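Local coordinates for protein cytochrome P450 (CYP102L1) (Mycobacterium phage Adler, PDB 6N6Q) that binds haem and is probably a cytochrome P450 monooxygenase encoded by a bacteriophage of mycobacteria, at residues 338-343 and 386-391; 35-40 and 452-457. All blocks are in the same frame, centred on the assembly; numbering follows the deposited sequence.

Starting from the N-terminal side, the chain enters contact 2 at 35-40, the beginning of helix 35-43, and returns to it only 411 residues later at 452-457, in a hairpin near the C terminus made of strands 451-454 and 458-461. Contact 2 thus closes a loop that takes in most of the P450 fold. Contact 1 lies wholly within that loop and closes a much shorter one of 42 residues, fixing the end of helix 329-341 to the loop before helix 398-402. The centres are about 15 Å apart, yet the two meet through W342: its CZ3 packs on V452 CG2 at 3.5 Å and on Q37 CD at 4.0 Å.

Contact 1 (338-343 and 386-391); sequences ALRLWP and PDAAEF
R340 reaches from the last turn of helix 329-341 to the backbone carbonyl of A388, which it grips end-on through two hydrogen bonds. R340 NH2 lies 2.9 Å and R340 NH1 3.1 Å from A388 O, with N-H...O angles of 153° and 142°. The oxygen sits almost in the guanidinium plane, but the two donors differ as seen from the carbonyl: NH1 falls on a lone pair in its plane, whereas NH2 stands well above it. A bend at chi3 (66°) swings NE round from the extended line of the chain. E390 O also lies at the guanidinium edge, 3.3 Å from R340 NH2.

R340 NH2 is also held by a salt bridge to E337, one helical turn earlier, the pair forming the ExxR motif of the P450 K helix, while NH1 donates to H379 O and W384 offers a cation-pi contact. F391 begins the FKPER sequence that supplies R395, by family analogy the second arginine of the E-R-R triad; R395 bridges to D387 and makes a weak bond to E390 O.

Van der Waals contacts lie beside this polar group. L341 CD1 rests on the carbonyl oxygen, 3.3 Å from A388 O, while L341 CD2 lies by A389 O and F391 N and is 4.3 Å from F391 CB. The F391 ring turns its edge to the helix backbone, F391 CE1 approaching A338 N at 3.8 Å and A338 CB at 4.3 Å, and it also stacks with F293 of helix 265-296.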
ATOM      1  N   ALA A 338      -4.755   5.578 -11.412  1.00 52.47           N
ATOM      2  CA  ALA A 338      -3.770   6.108 -10.476  1.00 56.77           C
ATOM      3  C   ALA A 338      -2.763   5.037 -10.077  1.00 53.11           C
ATOM      4  O   ALA A 338      -1.557   5.303 -10.010  1.00 47.41           O
ATOM      5  CB  ALA A 338      -4.466   6.679  -9.240  1.00 39.98           C
ATOM      6  N   LEU A 339      -3.239   3.817  -9.813  1.00 50.77           N
ATOM      7  CA  LEU A 339      -2.342   2.721  -9.470  1.00 48.95           C
ATOM      8  C   LEU A 339      -1.527   2.248 -10.663  1.00 56.51           C
ATOM      9  O   LEU A 339      -0.518   1.560 -10.473  1.00 50.22           O
ATOM     10  CB  LEU A 339      -3.137   1.556  -8.881  1.00 39.47           C
ATOM     11  CG  LEU A 339      -3.678   1.794  -7.470  1.00 42.75           C
ATOM     12  CD1 LEU A 339      -4.482   0.598  -6.987  1.00 40.30           C
ATOM     13  CD2 LEU A 339      -2.534   2.098  -6.512  1.00 39.26           C
ATOM     14  N   ARG A 340      -1.938   2.591 -11.884  1.00 53.27           N
ATOM     15  CA  ARG A 340      -1.118   2.287 -13.050  1.00 52.04           C
ATOM     16  C   ARG A 340      -0.029   3.337 -13.234  1.00 54.68           C
ATOM     17  O   ARG A 340       1.164   3.018 -13.239  1.00 56.32           O
ATOM     18  CB  ARG A 340      -1.987   2.192 -14.307  1.00 54.22           C
ATOM     19  CG  ARG A 340      -1.217   1.743 -15.541  1.00 58.40           C
ATOM     20  CD  ARG A 340      -1.978   2.025 -16.825  1.00 53.40           C
ATOM     21  NE  ARG A 340      -2.134   3.456 -17.064  1.00 56.50           N
ATOM     22  CZ  ARG A 340      -1.210   4.223 -17.633  1.00 56.94           C
ATOM     23  NH1 ARG A 340      -0.056   3.696 -18.022  1.00 56.61           N
ATOM     24  NH2 ARG A 340      -1.435   5.515 -17.811  1.00 57.32           N
ATOM     25  N   LEU A 341      -0.429   4.604 -13.373  1.00 50.00           N
ATOM     26  CA  LEU A 341       0.540   5.660 -13.641  1.00 55.58           C
ATOM     27  C   LEU A 341       1.549   5.801 -12.508  1.00 54.59           C
ATOM     28  O   LEU A 341       2.717   6.126 -12.753  1.00 55.89           O
ATOM     29  CB  LEU A 341      -0.182   6.985 -13.883  1.00 52.48           C
ATOM     30  CG  LEU A 341       0.576   8.010 -14.729  1.00 59.72           C
ATOM     31  CD1 LEU A 341       0.935   7.412 -16.080  1.00 53.51           C
ATOM     32  CD2 LEU A 341      -0.247   9.276 -14.905  1.00 56.83           C
ATOM     33  N   TRP A 342       1.126   5.555 -11.270  1.00 53.55           N
ATOM     34  CA  TRP A 342       2.017   5.630 -10.114  1.00 56.89           C
ATOM     35  C   TRP A 342       1.648   4.535  -9.127  1.00 46.25           C
ATOM     36  O   TRP A 342       0.889   4.763  -8.177  1.00 52.53           O
ATOM     37  CB  TRP A 342       1.958   7.007  -9.451  1.00 49.70           C
ATOM     38  CG  TRP A 342       2.524   8.089 -10.309  1.00 55.10           C
ATOM     39  CD1 TRP A 342       1.828   8.971 -11.083  1.00 57.16           C
ATOM     40  CD2 TRP A 342       3.910   8.398 -10.495  1.00 56.30           C
ATOM     41  NE1 TRP A 342       2.695   9.815 -11.733  1.00 59.83           N
ATOM     42  CE2 TRP A 342       3.979   9.484 -11.391  1.00 55.38           C
ATOM     43  CE3 TRP A 342       5.099   7.863  -9.989  1.00 54.43           C
ATOM     44  CZ2 TRP A 342       5.190  10.045 -11.793  1.00 49.05           C
ATOM     45  CZ3 TRP A 342       6.302   8.422 -10.389  1.00 54.68           C
ATOM     46  CH2 TRP A 342       6.337   9.503 -11.282  1.00 47.88           C
ATOM     47  N   PRO A 343       2.180   3.329  -9.314  1.00 51.24           N
ATOM     48  CA  PRO A 343       1.907   2.257  -8.351  1.00 50.31           C
ATOM     49  C   PRO A 343       2.647   2.498  -7.050  1.00 50.57           C
ATOM     50  O   PRO A 343       3.882   2.477  -7.024  1.00 52.67           O
ATOM     51  CB  PRO A 343       2.400   0.994  -9.068  1.00 47.01           C
ATOM     52  CG  PRO A 343       3.334   1.474 -10.153  1.00 51.37           C
ATOM     53  CD  PRO A 343       3.253   2.974 -10.258  1.00 44.08           C
ATOM     54  N   PRO A 386       0.503   4.759 -27.162  1.00 69.21           N
ATOM     55  CA  PRO A 386       1.349   5.961 -27.230  1.00 66.64           C
ATOM     56  C   PRO A 386       1.020   7.008 -26.178  1.00 61.91           C
ATOM     57  O   PRO A 386       1.816   7.937 -25.994  1.00 63.09           O
ATOM     58  CB  PRO A 386       1.083   6.496 -28.643  1.00 61.55           C
ATOM     59  CG  PRO A 386      -0.284   5.997 -28.976  1.00 57.96           C
ATOM     60  CD  PRO A 386      -0.408   4.651 -28.316  1.00 62.28           C
ATOM     61  N   ASP A 387      -0.113   6.892 -25.490  1.00 62.71           N
ATOM     62  CA  ASP A 387      -0.523   7.845 -24.462  1.00 65.96           C
ATOM     63  C   ASP A 387      -0.391   7.248 -23.064  1.00 64.23           C
ATOM     64  O   ASP A 387      -1.231   7.475 -22.191  1.00 64.18           O
ATOM     65  CB  ASP A 387      -1.954   8.320 -24.705  1.00 67.03           C
ATOM     66  CG  ASP A 387      -2.959   7.181 -24.702  1.00 73.38           C
ATOM     67  OD1 ASP A 387      -2.536   6.005 -24.704  1.00 69.67           O
ATOM     68  OD2 ASP A 387      -4.176   7.464 -24.694  1.00 73.63           O
ATOM     69  N   ALA A 388       0.676   6.477 -22.838  1.00 59.40           N
ATOM     70  CA  ALA A 388       0.849   5.794 -21.561  1.00 57.72           C
ATOM     71  C   ALA A 388       1.173   6.750 -20.421  1.00 57.24           C
ATOM     72  O   ALA A 388       0.981   6.389 -19.256  1.00 57.72           O
ATOM     73  CB  ALA A 388       1.945   4.734 -21.678  1.00 63.25           C
ATOM     74  N   ALA A 389       1.657   7.951 -20.725  1.00 52.97           N
ATOM     75  CA  ALA A 389       2.004   8.926 -19.702  1.00 52.42           C
ATOM     76  C   ALA A 389       0.838   9.823 -19.310  1.00 62.73           C
ATOM     77  O   ALA A 389       1.002  10.682 -18.439  1.00 68.24           O
ATOM     78  CB  ALA A 389       3.179   9.789 -20.174  1.00 42.87           C
ATOM     79  N   GLU A 390      -0.328   9.649 -19.926  1.00 61.64           N
ATOM     80  CA  GLU A 390      -1.491  10.474 -19.642  1.00 63.86           C
ATOM     81  C   GLU A 390      -2.410   9.775 -18.647  1.00 57.76           C
ATOM     82  O   GLU A 390      -2.518   8.546 -18.629  1.00 51.60           O
ATOM     83  CB  GLU A 390      -2.264  10.790 -20.924  1.00 65.51           C
ATOM     84  CG  GLU A 390      -1.397  11.263 -22.079  1.00 74.49           C
ATOM     85  CD  GLU A 390      -2.215  11.706 -23.279  1.00 85.69           C
ATOM     86  OE1 GLU A 390      -1.845  12.721 -23.909  1.00 95.23           O
ATOM     87  OE2 GLU A 390      -3.231  11.047 -23.588  1.00 81.86           O
ATOM     88  N   PHE A 391      -3.076  10.575 -17.816  1.00 56.87           N
ATOM     89  CA  PHE A 391      -4.070  10.068 -16.873  1.00 58.71           C
ATOM     90  C   PHE A 391      -5.407   9.990 -17.604  1.00 60.15           C
ATOM     91  O   PHE A 391      -6.058  11.010 -17.842  1.00 57.99           O
ATOM     92  CB  PHE A 391      -4.154  10.960 -15.639  1.00 55.37           C
ATOM     93  CG  PHE A 391      -5.108  10.458 -14.591  1.00 54.31           C
ATOM     94  CD1 PHE A 391      -4.714   9.486 -13.685  1.00 61.85           C
ATOM     95  CD2 PHE A 391      -6.396  10.959 -14.507  1.00 60.42           C
ATOM     96  CE1 PHE A 391      -5.588   9.020 -12.719  1.00 60.37           C
ATOM     97  CE2 PHE A 391      -7.273  10.497 -13.543  1.00 61.11           C
ATOM     98  CZ  PHE A 391      -6.869   9.527 -12.648  1.00 51.77           C
TER

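Contact 2 (35-40 and 452-457); sequences PVQGLT and VSETLT
E454 sets its carboxylate against the first turn of helix 35-43; its extended side chain, with CG beside the backbone N (chi1 -56°), runs in the opposite direction to those of P35 and Q37. E454 OE1 accepts a hydrogen bond from V36 N at 3.0 Å, and E454 OE2 accepts one from Q37 N at 3.0 Å, both through syn lone pairs. Both bonds are nearly straight (163° and 167°), a two-pronged grip that fixes the rotation of the carboxylate. P35 closes in alongside, its CD 3.2 Å from E454 OE1, and V36 CG2 also approaches OE1.

Q37 extends toward the strand. Q37 NE2 donates to V452 O at 2.8 Å, almost straight, with the oxygen in the amide plane but the donor raised above the carbonyl plane. The same NE2 makes a weak bond to E454 OE2, and the amide and carboxylate planes are nearly parallel. V452 CG1 lies 3.5 Å from Q37 NE2.

The strand belongs to the hairpin 451-461, which probably corresponds to the β4 hairpin of other P450s; helix 35-43 stands at the N-terminal end of the fold. With two main-chain N-H groups at a helix start feeding the carboxylate, the helix dipole would be expected to favour the charged form of E454.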
ATOM      1  N   PRO A  35      15.122   5.680  -6.761  1.00 62.67           N
ATOM      2  CA  PRO A  35      15.610   4.439  -7.395  1.00 59.79           C
ATOM      3  C   PRO A  35      14.709   3.907  -8.498  1.00 60.70           C
ATOM      4  O   PRO A  35      15.185   3.662  -9.615  1.00 57.86           O
ATOM      5  CB  PRO A  35      15.704   3.466  -6.210  1.00 56.93           C
ATOM      6  CG  PRO A  35      15.801   4.336  -4.998  1.00 59.76           C
ATOM      7  CD  PRO A  35      14.963   5.536  -5.306  1.00 63.30           C
ATOM      8  N   VAL A  36      13.418   3.713  -8.217  1.00 54.86           N
ATOM      9  CA  VAL A  36      12.537   3.081  -9.193  1.00 50.74           C
ATOM     10  C   VAL A  36      12.336   3.983 -10.405  1.00 54.54           C
ATOM     11  O   VAL A  36      12.307   3.510 -11.548  1.00 56.62           O
ATOM     12  CB  VAL A  36      11.197   2.702  -8.539  1.00 54.16           C
ATOM     13  CG1 VAL A  36      10.303   1.991  -9.543  1.00 52.66           C
ATOM     14  CG2 VAL A  36      11.435   1.828  -7.319  1.00 45.07           C
ATOM     15  N   GLN A  37      12.197   5.292 -10.182  1.00 53.95           N
ATOM     16  CA  GLN A  37      12.087   6.215 -11.305  1.00 54.67           C
ATOM     17  C   GLN A  37      13.370   6.253 -12.129  1.00 56.22           C
ATOM     18  O   GLN A  37      13.316   6.500 -13.341  1.00 49.52           O
ATOM     19  CB  GLN A  37      11.729   7.615 -10.804  1.00 48.46           C
ATOM     20  CG  GLN A  37      10.370   7.691 -10.125  1.00 55.86           C
ATOM     21  CD  GLN A  37      10.157   8.990  -9.376  1.00 63.60           C
ATOM     22  OE1 GLN A  37      10.323  10.077  -9.930  1.00 69.16           O
ATOM     23  NE2 GLN A  37       9.790   8.882  -8.104  1.00 58.71           N
ATOM     24  N   GLY A  38      14.522   6.014 -11.492  1.00 57.28           N
ATOM     25  CA  GLY A  38      15.776   5.953 -12.225  1.00 52.90           C
ATOM     26  C   GLY A  38      15.921   4.667 -13.014  1.00 57.51           C
ATOM     27  O   GLY A  38      16.437   4.669 -14.136  1.00 45.30           O
ATOM     28  N   LEU A  39      15.445   3.554 -12.448  1.00 54.73           N
ATOM     29  CA  LEU A  39      15.485   2.284 -13.164  1.00 53.27           C
ATOM     30  C   LEU A  39      14.576   2.301 -14.383  1.00 54.82           C
ATOM     31  O   LEU A  39      14.904   1.689 -15.406  1.00 56.07           O
ATOM     32  CB  LEU A  39      15.096   1.139 -12.229  1.00 48.68           C
ATOM     33  CG  LEU A  39      16.036   0.871 -11.054  1.00 60.33           C
ATOM     34  CD1 LEU A  39      15.469  -0.203 -10.131  1.00 47.59           C
ATOM     35  CD2 LEU A  39      17.413   0.473 -11.557  1.00 53.26           C
ATOM     36  N   THR A  40      13.440   2.996 -14.296  1.00 55.96           N
ATOM     37  CA  THR A  40      12.531   3.085 -15.435  1.00 53.90           C
ATOM     38  C   THR A  40      13.179   3.830 -16.596  1.00 57.25           C
ATOM     39  O   THR A  40      13.102   3.389 -17.748  1.00 57.35           O
ATOM     40  CB  THR A  40      11.227   3.767 -15.012  1.00 57.56           C
ATOM     41  OG1 THR A  40      10.548   2.948 -14.052  1.00 61.93           O
ATOM     42  CG2 THR A  40      10.317   3.990 -16.213  1.00 49.94           C
ATOM     43  N   VAL A 452       7.427  12.969  -7.244  1.00 52.76           N
ATOM     44  CA  VAL A 452       7.170  11.732  -6.514  1.00 55.07           C
ATOM     45  C   VAL A 452       8.431  11.338  -5.761  1.00 55.36           C
ATOM     46  O   VAL A 452       9.459  11.028  -6.378  1.00 53.44           O
ATOM     47  CB  VAL A 452       6.715  10.603  -7.451  1.00 48.84           C
ATOM     48  CG1 VAL A 452       6.583   9.301  -6.680  1.00 49.49           C
ATOM     49  CG2 VAL A 452       5.396  10.970  -8.114  1.00 50.71           C
ATOM     50  N   SER A 453       8.353  11.349  -4.434  1.00 50.60           N
ATOM     51  CA  SER A 453       9.430  10.838  -3.602  1.00 51.15           C
ATOM     52  C   SER A 453       9.250   9.340  -3.386  1.00 51.02           C
ATOM     53  O   SER A 453       8.167   8.783  -3.582  1.00 53.86           O
ATOM     54  CB  SER A 453       9.477  11.567  -2.257  1.00 54.58           C
ATOM     55  OG  SER A 453       8.364  11.228  -1.448  1.00 61.84           O
ATOM     56  N   GLU A 454      10.333   8.683  -2.984  1.00 52.59           N
ATOM     57  CA  GLU A 454      10.348   7.234  -2.814  1.00 53.81           C
ATOM     58  C   GLU A 454      10.784   6.908  -1.392  1.00 56.26           C
ATOM     59  O   GLU A 454      11.941   7.134  -1.022  1.00 61.18           O
ATOM     60  CB  GLU A 454      11.268   6.571  -3.838  1.00 53.03           C
ATOM     61  CG  GLU A 454      10.928   6.913  -5.278  1.00 56.88           C
ATOM     62  CD  GLU A 454      11.532   5.939  -6.269  1.00 63.30           C
ATOM     63  OE1 GLU A 454      11.855   4.801  -5.865  1.00 63.96           O
ATOM     64  OE2 GLU A 454      11.682   6.310  -7.452  1.00 60.82           O
ATOM     65  N   THR A 455       9.856   6.391  -0.602  1.00 58.73           N
ATOM     66  CA  THR A 455      10.141   5.855   0.726  1.00 62.69           C
ATOM     67  C   THR A 455       9.973   4.335   0.663  1.00 59.15           C
ATOM     68  O   THR A 455      10.573   3.715  -0.221  1.00 62.44           O
ATOM     69  CB  THR A 455       9.258   6.548   1.755  1.00 66.31           C
ATOM     70  OG1 THR A 455       7.899   6.133   1.570  1.00 68.68           O
ATOM     71  CG2 THR A 455       9.343   8.060   1.596  1.00 61.96           C
ATOM     72  N   LEU A 456       9.192   3.713   1.546  1.00 63.48           N
ATOM     73  CA  LEU A 456       8.768   2.343   1.299  1.00 64.69           C
ATOM     74  C   LEU A 456       7.790   2.269   0.137  1.00 61.88           C
ATOM     75  O   LEU A 456       7.648   1.205  -0.476  1.00 68.69           O
ATOM     76  CB  LEU A 456       8.134   1.746   2.556  1.00 62.59           C
ATOM     77  CG  LEU A 456       9.028   1.702   3.797  1.00 67.60           C
ATOM     78  CD1 LEU A 456       8.286   1.085   4.976  1.00 56.17           C
ATOM     79  CD2 LEU A 456      10.313   0.938   3.501  1.00 60.55           C
ATOM     80  N   THR A 457       7.119   3.375  -0.177  1.00 63.13           N
ATOM     81  CA  THR A 457       6.164   3.457  -1.269  1.00 63.38           C
ATOM     82  C   THR A 457       6.408   4.734  -2.063  1.00 57.81           C
ATOM     83  O   THR A 457       7.189   5.602  -1.667  1.00 56.36           O
ATOM     84  CB  THR A 457       4.715   3.440  -0.757  1.00 59.17           C
ATOM     85  OG1 THR A 457       4.490   4.577   0.085  1.00 57.46           O
ATOM     86  CG2 THR A 457       4.432   2.167   0.025  1.00 52.98           C
TER